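Local coordinates for protein phospholyase (Arthrobacter aurescens, PDB 5G4I) that catalyses the pyridoxal-phosphate-dependent elimination that breaks O-phosphoethanolamine down to acetaldehyde, ammonia and phosphate, on the scaffold of a class III transaminase, at residues G46-D51 / R421-I426; Q193-V198 / A238-A243; S153-T158 / V163-G168; I371-S376 / N381-L386. All coordinates share one frame; numbering follows the deposited sequence. Where two conformers were deposited one is given.

Interaction 1. Residues G46-D51 / R421-I426; sequences GVWLTD and REHADI
The imidazole of His-423 carries a methyl group over the centre of one face: Val-47 CG2 stands 3.6 Å from the ring centroid and only 14° off the ring normal, a CH-pi contact. The same CG2 lies over one face of the Trp-48 indole, offset toward its rim, and so sits in the angle between two rings whose planes meet at 78°. At the edge of the indole, near its plane, Ile-426 CD1 approaches Trp-48 CH2 at 4.2 Å. The two rings meet obliquely, Trp-48 CZ2 coming within 3.9 Å of His-423 ND1. With Val-47 CG1 anti to the carbonyl carbon (chi1 -62°), CG2 falls between the backbone N and that carbon, facing the imidazole. A branched valine suits this site because one methyl can serve the rings while the residue also packs on Leu-58, Val-418 and Phe-419. The price is polar: His-423 ND1 is buried with no partner in the model. Were His-423 an alanine, the methyl Val-47 CG2 would probably lose the imidazole it packs on, and a gap would open beside the indole. The contact thus packs the first turns of the carboxy-terminal helix 421-436 against the start of strand 48-51, in the sheet that amino- and carboxy-terminal strands build together in this transaminase fold.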
loop_
_atom_site.group_PDB
_atom_site.type_symbol
_atom_site.label_atom_id
_atom_site.label_comp_id
_atom_site.label_asym_id
_atom_site.label_seq_id
_atom_site.Cartn_x
_atom_site.Cartn_y
_atom_site.Cartn_z
ATOM N N GLY A 46 -8.844 -7.129 24.055
ATOM C CA GLY A 46 -7.543 -7.096 24.676
ATOM C C GLY A 46 -6.629 -8.176 24.151
ATOM O O GLY A 46 -6.226 -8.129 22.971
ATOM N N VAL A 47 -6.229 -9.175 25.018
ATOM C CA VAL A 47 -5.397 -10.300 24.632
ATOM C C VAL A 47 -6.236 -11.582 24.319
ATOM O O VAL A 47 -5.626 -12.632 24.036
ATOM C CB VAL A 47 -4.312 -10.614 25.642
ATOM C CG1 VAL A 47 -3.292 -9.456 25.831
ATOM C CG2 VAL A 47 -4.914 -11.125 27.014
ATOM N N TRP A 48 -7.567 -11.446 24.402
ATOM C CA TRP A 48 -8.413 -12.661 24.280
ATOM C C TRP A 48 -9.170 -12.731 22.947
ATOM O O TRP A 48 -9.624 -11.661 22.458
ATOM C CB TRP A 48 -9.407 -12.655 25.441
ATOM C CG TRP A 48 -8.796 -12.674 26.807
ATOM C CD1 TRP A 48 -8.704 -11.582 27.647
ATOM C CD2 TRP A 48 -8.077 -13.764 27.446
ATOM N NE1 TRP A 48 -8.043 -11.949 28.794
ATOM C CE2 TRP A 48 -7.631 -13.274 28.708
ATOM C CE3 TRP A 48 -7.851 -15.091 27.115
ATOM C CZ2 TRP A 48 -6.922 -14.107 29.615
ATOM C CZ3 TRP A 48 -7.117 -15.924 28.060
ATOM C CH2 TRP A 48 -6.676 -15.391 29.288
ATOM N N LEU A 49 -9.246 -13.910 22.343
ATOM C CA LEU A 49 -9.935 -14.156 21.071
ATOM C C LEU A 49 -10.920 -15.302 21.171
ATOM O O LEU A 49 -10.619 -16.257 21.865
ATOM C CB LEU A 49 -8.940 -14.471 19.974
ATOM C CG LEU A 49 -8.083 -13.286 19.466
ATOM C CD1 LEU A 49 -6.773 -13.767 18.844
ATOM C CD2 LEU A 49 -8.941 -12.389 18.541
ATOM N N THR A 50 -12.038 -15.203 20.447
ATOM C CA THR A 50 -13.107 -16.214 20.486
ATOM C C THR A 50 -13.392 -16.731 19.074
ATOM O O THR A 50 -13.448 -15.939 18.075
ATOM C CB THR A 50 -14.401 -15.637 21.033
ATOM O OG1 THR A 50 -14.176 -15.134 22.359
ATOM C CG2 THR A 50 -15.490 -16.737 21.120
ATOM N N ASP A 51 -13.383 -18.053 18.923
ATOM C CA ASP A 51 -13.701 -18.767 17.649
ATOM C C ASP A 51 -15.217 -18.947 17.425
ATOM O O ASP A 51 -15.994 -18.579 18.278
ATOM C CB ASP A 51 -12.821 -20.043 17.403
ATOM C CG ASP A 51 -13.238 -21.304 18.202
ATOM O OD1 ASP A 51 -14.380 -21.233 18.708
ATOM O OD2 ASP A 51 -12.394 -22.264 18.270
ATOM N N ARG A 421 1.623 -9.728 33.328
ATOM C CA ARG A 421 2.238 -10.789 34.073
ATOM C C ARG A 421 1.338 -11.985 34.270
ATOM O O ARG A 421 1.800 -13.124 34.060
ATOM C CB ARG A 421 2.749 -10.231 35.432
ATOM C CG ARG A 421 3.265 -11.302 36.420
ATOM C CD ARG A 421 4.561 -11.811 35.980
ATOM N N GLU A 422 0.078 -11.712 34.604
ATOM C CA GLU A 422 -0.868 -12.865 34.682
ATOM C C GLU A 422 -0.922 -13.653 33.357
ATOM O O GLU A 422 -1.007 -14.902 33.360
ATOM C CB GLU A 422 -2.204 -12.414 35.129
ATOM C CG GLU A 422 -3.167 -13.564 35.415
ATOM C CD GLU A 422 -4.590 -13.112 35.896
ATOM O OE1 GLU A 422 -4.948 -11.856 35.946
ATOM O OE2 GLU A 422 -5.372 -14.106 36.132
ATOM N N HIS A 423 -0.934 -12.948 32.212
ATOM C CA HIS A 423 -0.978 -13.645 30.935
ATOM C C HIS A 423 0.294 -14.420 30.630
ATOM O O HIS A 423 0.295 -15.536 30.090
ATOM C CB HIS A 423 -1.233 -12.596 29.821
ATOM C CG HIS A 423 -2.391 -11.688 30.045
ATOM N ND1 HIS A 423 -3.690 -12.051 30.371
ATOM C CD2 HIS A 423 -2.421 -10.334 29.942
ATOM C CE1 HIS A 423 -4.454 -10.983 30.449
ATOM N NE2 HIS A 423 -3.675 -9.920 30.201
ATOM N N ALA A 424 1.494 -13.838 30.958
ATOM C CA ALA A 424 2.753 -14.489 30.842
ATOM C C ALA A 424 2.736 -15.846 31.611
ATOM O O ALA A 424 3.253 -16.878 31.112
ATOM C CB ALA A 424 3.922 -13.633 31.322
ATOM N N ASP A 425 2.197 -15.792 32.859
ATOM C CA ASP A 425 2.203 -17.041 33.648
ATOM C C ASP A 425 1.287 -18.096 33.061
ATOM O O ASP A 425 1.642 -19.282 33.077
ATOM C CB ASP A 425 1.772 -16.718 35.096
ATOM C CG ASP A 425 2.869 -15.923 35.890
ATOM O OD1 ASP A 425 4.072 -15.962 35.551
ATOM O OD2 ASP A 425 2.455 -15.325 36.960
ATOM N N ILE A 426 0.148 -17.686 32.505
ATOM C CA ILE A 426 -0.710 -18.696 31.793
ATOM C C ILE A 426 0.042 -19.357 30.630
ATOM O O ILE A 426 0.176 -20.554 30.522
ATOM C CB ILE A 426 -2.050 -18.079 31.393
ATOM C CG1 ILE A 426 -2.906 -17.693 32.567
ATOM C CG2 ILE A 426 -2.773 -18.986 30.389
ATOM C CD1 ILE A 426 -4.025 -16.680 32.279
#

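Interaction 2. Residues Q193-V198 / A238-A243; sequences QSLADV and ATRVRA
Leu-195 and Val-198, one helical turn apart, meet the single long side chain of Arg-240, which crosses each of them at about a right angle. The closely packed part is Leu-195 against the guanidinium: CB lies over one face, displaced toward its rim and 3.8 Å from Arg-240 NH2, with Leu-195 CD1 3.9 Å from the same nitrogen and Leu-195 CD2 4.0 Å from Arg-240 NH1. This is also the solvent side, for Leu-195 and Arg-240 are both partly exposed. Val-198 is buried yet touches more sparingly, through one atom pair, CG1 to Arg-240 CD at 4.0 Å. Valine is short and apolar, and one of its methyls is enough to meet the arginine's chain. The arginine reaches this far because its chain is extended from CG to NE (chi2 162°, chi3 172°); the turn at chi4, 74°, then swings the flat group out of line with the chain. Arginine suits the place since its face tolerates leucine carbons while its N-H groups serve polar partners: NE makes a salt bridge with Asp-199 and NH1 donates to Gly-236 O, which together fix the rotation of the group. Tyr-233 and Val-237 extend the apolar seam between helices 187-207 and 233-243. The second helix also packs on strand 247-251 through Ala-238 and Arg-242, and links that strand to its parallel neighbour 214-217 as a beta-alpha-beta crossover.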
loop_
_atom_site.group_PDB
_atom_site.type_symbol
_atom_site.label_atom_id
_atom_site.label_comp_id
_atom_site.label_asym_id
_atom_site.label_seq_id
_atom_site.Cartn_x
_atom_site.Cartn_y
_atom_site.Cartn_z
ATOM N N GLN A 193 35.420 -13.027 11.020
ATOM C CA GLN A 193 35.098 -13.796 9.814
ATOM C C GLN A 193 33.800 -13.219 9.162
ATOM O O GLN A 193 33.699 -13.053 7.913
ATOM C CB GLN A 193 34.889 -15.291 10.020
ATOM C CG GLN A 193 36.169 -16.004 10.467
ATOM C CD GLN A 193 35.948 -17.496 10.794
ATOM O OE1 GLN A 193 34.817 -17.965 11.012
ATOM N NE2 GLN A 193 37.035 -18.241 10.798
ATOM N N SER A 194 32.824 -12.810 9.993
ATOM C CA SER A 194 31.564 -12.235 9.451
ATOM C C SER A 194 31.816 -10.886 8.777
ATOM O O SER A 194 31.196 -10.582 7.722
ATOM C CB SER A 194 30.485 -12.102 10.547
ATOM O OG SER A 194 30.796 -11.105 11.478
ATOM N N LEU A 195 32.723 -10.036 9.313
ATOM C CA LEU A 195 33.030 -8.767 8.699
ATOM C C LEU A 195 33.839 -8.951 7.403
ATOM O O LEU A 195 33.692 -8.181 6.448
ATOM C CB LEU A 195 33.702 -7.790 9.668
ATOM C CG LEU A 195 32.758 -7.241 10.793
ATOM C CD1 LEU A 195 33.633 -6.452 11.809
ATOM C CD2 LEU A 195 31.650 -6.376 10.242
ATOM N N ALA A 196 34.658 -10.021 7.384
ATOM C CA ALA A 196 35.354 -10.321 6.092
ATOM C C ALA A 196 34.403 -10.744 5.011
ATOM O O ALA A 196 34.606 -10.392 3.807
ATOM C CB ALA A 196 36.409 -11.431 6.326
ATOM N N ASP A 197 33.341 -11.458 5.372
ATOM C CA ASP A 197 32.302 -11.785 4.408
ATOM C C ASP A 197 31.599 -10.492 3.857
ATOM O O ASP A 197 31.249 -10.407 2.644
ATOM C CB ASP A 197 31.195 -12.670 5.026
ATOM C CG ASP A 197 31.575 -14.093 5.335
ATOM O OD1 ASP A 197 32.673 -14.512 5.035
ATOM O OD2 ASP A 197 30.644 -14.773 5.949
ATOM N N VAL A 198 31.398 -9.476 4.725
ATOM C CA VAL A 198 30.836 -8.213 4.295
ATOM C C VAL A 198 31.826 -7.506 3.299
ATOM O O VAL A 198 31.351 -6.986 2.221
ATOM C CB VAL A 198 30.501 -7.266 5.471
ATOM C CG1 VAL A 198 30.058 -5.915 5.045
ATOM C CG2 VAL A 198 29.466 -7.894 6.376
ATOM N N ALA A 238 27.738 -0.782 8.940
ATOM C CA ALA A 238 27.491 0.587 8.642
ATOM C C ALA A 238 28.731 1.406 8.164
ATOM O O ALA A 238 28.621 2.113 7.172
ATOM C CB ALA A 238 26.812 1.286 9.879
ATOM N N THR A 239 29.848 1.201 8.876
ATOM C CA THR A 239 31.065 1.917 8.456
ATOM C C THR A 239 31.473 1.518 7.014
ATOM O O THR A 239 31.746 2.408 6.176
ATOM C CB THR A 239 32.159 1.587 9.446
ATOM O OG1 THR A 239 31.769 2.105 10.762
ATOM C CG2 THR A 239 33.453 2.238 8.995
ATOM N N ARG A 240 31.402 0.203 6.758
ATOM C CA ARG A 240 31.840 -0.315 5.394
ATOM C C ARG A 240 30.865 0.134 4.275
ATOM O O ARG A 240 31.234 0.562 3.207
ATOM C CB ARG A 240 31.965 -1.808 5.432
ATOM C CG ARG A 240 33.180 -2.284 6.282
ATOM C CD ARG A 240 33.055 -3.767 6.694
ATOM N NE ARG A 240 34.237 -4.325 7.340
ATOM C CZ ARG A 240 34.590 -4.033 8.581
ATOM N NH1 ARG A 240 33.864 -3.226 9.347
ATOM N NH2 ARG A 240 35.725 -4.583 9.084
ATOM N N VAL A 241 29.548 0.105 4.566
ATOM C CA VAL A 241 28.578 0.537 3.613
ATOM C C VAL A 241 28.732 2.052 3.281
ATOM O O VAL A 241 28.637 2.427 2.121
ATOM C CB VAL A 241 27.145 0.228 4.160
ATOM C CG1 VAL A 241 25.985 0.992 3.396
ATOM C CG2 VAL A 241 26.887 -1.252 4.144
ATOM N N ARG A 242 28.928 2.882 4.322
ATOM C CA ARG A 242 29.080 4.346 4.106
ATOM C C ARG A 242 30.363 4.633 3.336
ATOM O O ARG A 242 30.345 5.534 2.467
ATOM C CB ARG A 242 28.926 5.085 5.415
ATOM C CG ARG A 242 27.408 5.010 5.867
ATOM C CD ARG A 242 27.256 5.382 7.269
ATOM N NE ARG A 242 25.786 5.303 7.607
ATOM C CZ ARG A 242 25.350 5.232 8.857
ATOM N NH1 ARG A 242 26.182 5.108 9.897
ATOM N NH2 ARG A 242 24.022 5.201 9.076
ATOM N N ALA A 243 31.393 3.832 3.583
ATOM C CA ALA A 243 32.687 4.108 2.829
ATOM C C ALA A 243 32.441 3.742 1.339
ATOM O O ALA A 243 33.193 4.221 0.445
ATOM C CB ALA A 243 33.786 3.307 3.418
#

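Interaction 3. Residues S153-T158 / V163-G168; sequences SLAEIT and VHEPLG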
loop_
_atom_site.group_PDB
_atom_site.type_symbol
_atom_site.label_atom_id
_atom_site.label_comp_id
_atom_site.label_asym_id
_atom_site.label_seq_id
_atom_site.Cartn_x
_atom_site.Cartn_y
_atom_site.Cartn_z
ATOM N N SER A 153 10.427 -5.045 -6.668
ATOM C CA SER A 153 11.809 -4.751 -6.183
ATOM C C SER A 153 12.179 -5.505 -4.915
ATOM O O SER A 153 13.355 -5.880 -4.683
ATOM C CB SER A 153 12.141 -3.236 -6.088
ATOM O OG SER A 153 11.680 -2.647 -4.859
ATOM N N LEU A 154 11.179 -5.744 -4.061
ATOM C CA LEU A 154 11.379 -6.538 -2.847
ATOM C C LEU A 154 11.473 -8.064 -3.113
ATOM O O LEU A 154 12.247 -8.780 -2.483
ATOM C CB LEU A 154 10.325 -6.163 -1.810
ATOM C CG LEU A 154 10.428 -4.722 -1.265
ATOM C CD1 LEU A 154 9.144 -4.324 -0.480
ATOM C CD2 LEU A 154 11.641 -4.456 -0.411
ATOM N N ALA A 155 10.666 -8.574 -4.047
ATOM C CA ALA A 155 10.801 -9.959 -4.429
ATOM C C ALA A 155 12.181 -10.320 -4.933
ATOM O O ALA A 155 12.686 -11.382 -4.557
ATOM C CB ALA A 155 9.764 -10.281 -5.524
ATOM N N GLU A 156 12.792 -9.392 -5.677
ATOM C CA GLU A 156 14.148 -9.619 -6.202
ATOM C C GLU A 156 15.218 -9.738 -5.129
ATOM O O GLU A 156 16.364 -10.179 -5.467
ATOM C CB GLU A 156 14.507 -8.517 -7.220
ATOM C CG GLU A 156 13.658 -8.564 -8.518
ATOM C CD GLU A 156 13.898 -7.392 -9.450
ATOM O OE1 GLU A 156 14.593 -6.432 -9.081
ATOM O OE2 GLU A 156 13.252 -7.327 -10.515
ATOM N N ILE A 157 14.941 -9.279 -3.887
ATOM C CA ILE A 157 15.952 -9.349 -2.804
ATOM C C ILE A 157 15.572 -10.383 -1.753
ATOM O O ILE A 157 16.276 -10.554 -0.769
ATOM C CB ILE A 157 16.206 -7.951 -2.166
ATOM C CG1 ILE A 157 15.084 -7.542 -1.180
ATOM C CG2 ILE A 157 16.452 -6.898 -3.206
ATOM C CD1 ILE A 157 15.267 -6.208 -0.482
ATOM N N THR A 158 14.400 -11.080 -1.904
ATOM C CA THR A 158 13.853 -11.975 -0.890
ATOM C C THR A 158 14.603 -13.320 -0.785
ATOM O O THR A 158 14.756 -14.018 -1.796
ATOM C CB THR A 158 12.357 -12.237 -1.153
ATOM O OG1 THR A 158 11.615 -10.989 -1.045
ATOM C CG2 THR A 158 11.761 -13.207 -0.200
ATOM N N VAL A 163 9.679 -17.155 -3.766
ATOM C CA VAL A 163 9.193 -16.306 -4.856
ATOM C C VAL A 163 9.679 -16.841 -6.231
ATOM O O VAL A 163 10.698 -17.578 -6.268
ATOM C CB VAL A 163 9.617 -14.814 -4.684
ATOM C CG1 VAL A 163 8.994 -14.199 -3.454
ATOM C CG2 VAL A 163 11.130 -14.626 -4.716
ATOM N N HIS A 164 8.936 -16.534 -7.281
ATOM C CA HIS A 164 9.346 -17.002 -8.652
ATOM C C HIS A 164 10.571 -16.286 -9.124
ATOM O O HIS A 164 11.395 -16.852 -9.893
ATOM C CB HIS A 164 8.142 -16.728 -9.579
ATOM C CG HIS A 164 8.293 -17.230 -10.983
ATOM N ND1 HIS A 164 7.975 -18.512 -11.382
ATOM C CD2 HIS A 164 8.642 -16.557 -12.088
ATOM C CE1 HIS A 164 8.138 -18.605 -12.693
ATOM N NE2 HIS A 164 8.570 -17.437 -13.139
ATOM N N GLU A 165 10.750 -15.003 -8.769
ATOM C CA GLU A 165 11.909 -14.224 -9.253
ATOM C C GLU A 165 13.227 -14.828 -8.769
ATOM O O GLU A 165 13.376 -15.071 -7.559
ATOM C CB GLU A 165 11.872 -12.776 -8.695
ATOM C CG GLU A 165 10.717 -11.929 -9.276
ATOM C CD GLU A 165 9.303 -12.086 -8.709
ATOM O OE1 GLU A 165 9.079 -12.924 -7.804
ATOM O OE2 GLU A 165 8.394 -11.358 -9.248
ATOM N N PRO A 166 14.218 -15.031 -9.659
ATOM C CA PRO A 166 15.505 -15.431 -9.170
ATOM C C PRO A 166 16.143 -14.251 -8.355
ATOM O O PRO A 166 15.766 -13.069 -8.574
ATOM C CB PRO A 166 16.347 -15.637 -10.491
ATOM C CG PRO A 166 15.344 -15.967 -11.499
ATOM C CD PRO A 166 14.121 -15.089 -11.124
ATOM N N LEU A 167 16.989 -14.602 -7.383
ATOM C CA LEU A 167 17.637 -13.524 -6.611
ATOM C C LEU A 167 18.320 -12.587 -7.575
ATOM O O LEU A 167 19.135 -13.027 -8.516
ATOM C CB LEU A 167 18.657 -14.081 -5.603
ATOM C CG LEU A 167 19.178 -13.080 -4.524
ATOM C CD1 LEU A 167 18.033 -12.718 -3.576
ATOM C CD2 LEU A 167 20.399 -13.625 -3.781
ATOM N N GLY A 168 18.164 -11.270 -7.421
ATOM C CA GLY A 168 18.739 -10.293 -8.340
ATOM C C GLY A 168 20.252 -10.284 -8.396
ATOM O O GLY A 168 20.914 -10.504 -7.360
HETATM O O HOH W 1 14.532 -13.488 -5.334
#
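Ala-155 and Glu-165 face each other where a type I beta turn, Ala-155 to Thr-158, meets the irregular chain 163-168 at the subunit interface of this transaminase-fold dimer. The methyl Ala-155 CB lies 3.6 Å from Glu-165 OE1, and a side chain this small leaves room for the carboxylate beside it. Glu-165 bends at chi2 (80°) and its polar end serves the second subunit, OE2 binding Arg-129 and Gln-133 of that chain, a pairing that would favour the ionised form. Val-163 points toward the turn as well, its CG2 set 3.6 Å from Ala-155 O, while CG1 packs loosely on Thr-158 CG2. Leu-167 begins alongside the turn, yet its end leans in: with CG anti to the backbone N (chi1 -167°), CD1 comes within 3.6 Å of Glu-156 O and covers the peptide after Ile-157. Thr-158, whose side chain is about 9 Å from a bound pyridoxal phosphate, turns back on its own segment. Its OG1 donates to Leu-154 O at 2.7 Å from above the carbonyl plane, and Ile-157 N reaches that oxygen from the other face. A water donates to both Ala-155 O and Glu-165 O, bridging the two backbones. The direct backbone link is nearly straight: Gly-168 N meets Glu-156 O at 2.9 Å, in the carbonyl plane, with an N-H...O angle of 167°.

Interaction 4. Residues I371-S376 / N381-L386; sequences IDIIES and NPAPAL
Backbone hydrogen bonds frame the contact of Ile-374 with Pro-382. Ala-383 N donates to Ile-373 O (3.0 Å), tilted from the carbonyl plane, and Glu-375 N donates to Asn-381 O (2.9 Å), nearly along the C=O axis. They enclose Ile-374 and Pro-382 as a single non-hydrogen-bonded antiparallel pair, a place where proline's missing N-H costs nothing. Asn-381 O also receives a CA-H...O contact from Ile-374 CA at 3.2 Å.

Apolar packing lies beneath: Ile-373 CG2 touches Leu-386 CB at 4.0 Å and Ala-383 CB at 4.4 Å, and alanine is small enough to fit under the strand at the N-cap of helix 384-396.

The polar side chain is Glu-375, bent at chi2 (-64°) so that its carboxylate folds back over Ala-383 CB, 3.7 Å from OE2, with OE1 beside Leu-386 CD1. A water donates to both Glu-375 OE2 and Pro-382 O. Without the carboxylate, as with an alanine in place of Glu-375, this water is likely to lose one acceptor and the methyl of Ala-383 its cover.

The chemistry implies a turn pinned mainly by its backbone, with an acidic group near the helix start, where the helix dipole would be expected to favour its negative charge.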
loop_
_atom_site.group_PDB
_atom_site.type_symbol
_atom_site.label_atom_id
_atom_site.label_comp_id
_atom_site.label_asym_id
_atom_site.label_seq_id
_atom_site.Cartn_x
_atom_site.Cartn_y
_atom_site.Cartn_z
ATOM N N ILE A 371 12.393 -19.778 21.645
ATOM C CA ILE A 371 13.334 -20.880 22.030
ATOM C C ILE A 371 13.481 -21.845 20.822
ATOM O O ILE A 371 12.497 -22.172 20.161
ATOM C CB ILE A 371 12.804 -21.665 23.288
ATOM C CG1 ILE A 371 11.317 -22.044 23.191
ATOM C CG2 ILE A 371 13.128 -20.854 24.542
ATOM C CD1 ILE A 371 10.845 -23.056 24.270
ATOM N N ASP A 372 14.408 -22.364 20.634
ATOM C CA ASP A 372 14.901 -23.366 19.654
ATOM C C ASP A 372 14.512 -24.737 20.142
ATOM O O ASP A 372 14.779 -25.038 21.320
ATOM C CB ASP A 372 16.412 -23.669 19.763
ATOM C CG ASP A 372 17.322 -22.703 19.362
ATOM O OD1 ASP A 372 17.063 -21.772 18.721
ATOM O OD2 ASP A 372 18.208 -22.581 20.170
ATOM N N ILE A 373 13.762 -25.441 19.300
ATOM C CA ILE A 373 13.278 -26.824 19.666
ATOM C C ILE A 373 14.207 -27.836 18.944
ATOM O O ILE A 373 14.431 -27.752 17.711
ATOM C CB ILE A 373 11.830 -26.985 19.269
ATOM C CG1 ILE A 373 10.906 -25.925 19.936
ATOM C CG2 ILE A 373 11.239 -28.389 19.586
ATOM C CD1 ILE A 373 11.026 -25.788 21.452
ATOM N N ILE A 374 14.770 -28.764 19.765
ATOM C CA ILE A 374 15.822 -29.721 19.331
ATOM C C ILE A 374 15.487 -31.153 19.758
ATOM O O ILE A 374 14.620 -31.405 20.595
ATOM C CB ILE A 374 17.176 -29.300 19.865
ATOM C CG1 ILE A 374 17.180 -29.298 21.386
ATOM C CG2 ILE A 374 17.608 -27.956 19.225
ATOM C CD1 ILE A 374 18.563 -29.109 22.002
ATOM N N GLU A 375 16.135 -32.108 19.062
ATOM C CA GLU A 375 16.055 -33.526 19.494
ATOM C C GLU A 375 16.778 -33.652 20.810
ATOM O O GLU A 375 17.741 -32.919 21.048
ATOM C CB GLU A 375 16.686 -34.457 18.402
ATOM C CG GLU A 375 16.089 -34.404 17.008
ATOM C CD GLU A 375 14.659 -34.857 16.884
ATOM O OE1 GLU A 375 14.005 -35.395 17.833
ATOM O OE2 GLU A 375 14.097 -34.602 15.817
ATOM N N SER A 376 16.311 -34.626 21.633
ATOM C CA SER A 376 16.898 -34.839 22.941
ATOM C C SER A 376 17.744 -36.113 22.928
ATOM O O SER A 376 17.996 -36.660 23.982
ATOM C CB SER A 376 15.822 -34.982 23.997
ATOM O OG SER A 376 14.941 -36.020 23.638
ATOM N N ASN A 381 20.043 -31.756 17.141
ATOM C CA ASN A 381 19.544 -31.364 15.808
ATOM C C ASN A 381 18.197 -30.585 15.901
ATOM O O ASN A 381 17.349 -30.930 16.732
ATOM C CB ASN A 381 19.316 -32.567 14.904
ATOM C CG ASN A 381 20.626 -33.186 14.433
ATOM O OD1 ASN A 381 21.681 -32.578 14.557
ATOM N ND2 ASN A 381 20.547 -34.373 13.860
ATOM N N PRO A 382 17.992 -29.621 14.984
ATOM C CA PRO A 382 16.667 -28.966 14.870
ATOM C C PRO A 382 15.557 -29.945 14.752
ATOM O O PRO A 382 15.693 -30.975 14.041
ATOM C CB PRO A 382 16.795 -28.129 13.597
ATOM C CG PRO A 382 18.257 -27.741 13.623
ATOM C CD PRO A 382 19.000 -28.961 14.125
ATOM N N ALA A 383 14.451 -29.712 15.459
ATOM C CA ALA A 383 13.306 -30.577 15.448
ATOM C C ALA A 383 11.997 -29.909 15.000
ATOM O O ALA A 383 11.101 -29.668 15.798
ATOM C CB ALA A 383 13.158 -31.185 16.820
ATOM N N PRO A 384 11.859 -29.691 13.686
ATOM C CA PRO A 384 10.657 -29.072 13.161
ATOM C C PRO A 384 9.397 -29.829 13.448
ATOM O O PRO A 384 8.353 -29.244 13.740
ATOM C CB PRO A 384 10.955 -28.877 11.671
ATOM C CG PRO A 384 12.105 -29.813 11.364
ATOM C CD PRO A 384 12.908 -29.839 12.624
ATOM N N ALA A 385 9.427 -31.180 13.362
ATOM C CA ALA A 385 8.179 -31.875 13.614
ATOM C C ALA A 385 7.678 -31.741 15.098
ATOM O O ALA A 385 6.492 -31.668 15.317
ATOM C CB ALA A 385 8.312 -33.413 13.286
ATOM N N LEU A 386 8.631 -31.729 16.058
ATOM C CA LEU A 386 8.295 -31.536 17.482
ATOM C C LEU A 386 7.747 -30.060 17.689
ATOM O O LEU A 386 6.806 -29.828 18.475
ATOM C CB LEU A 386 9.473 -31.747 18.408
ATOM C CG LEU A 386 10.121 -33.180 18.479
ATOM C CD1 LEU A 386 11.182 -33.340 19.496
ATOM C CD2 LEU A 386 9.010 -34.191 18.656
HETATM O O HOH W 2 15.364 -33.741 13.804
#

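From the N terminus, interaction 1 opens first, at 46-51, and closes last, at 421-426, so its loop spans most of the chain and the other three nest inside it. Those three follow in series and none cross: interaction 3 closes a short loop between helix 152-155 and strand 171-174, interaction 2 joins helices 187-207 and 233-243 beside the sheet containing strand 247-251, and interaction 4 ties the end of strand 368-373 to the start of helix 384-396. Interactions 1 and 4 serve the same sheet, the one that holds strands 48-51 and 368-373, their nearest atoms about 12 Å apart, whereas interactions 1 and 2 lie on opposite sides of the chain's centre, their own centres about 43 Å apart.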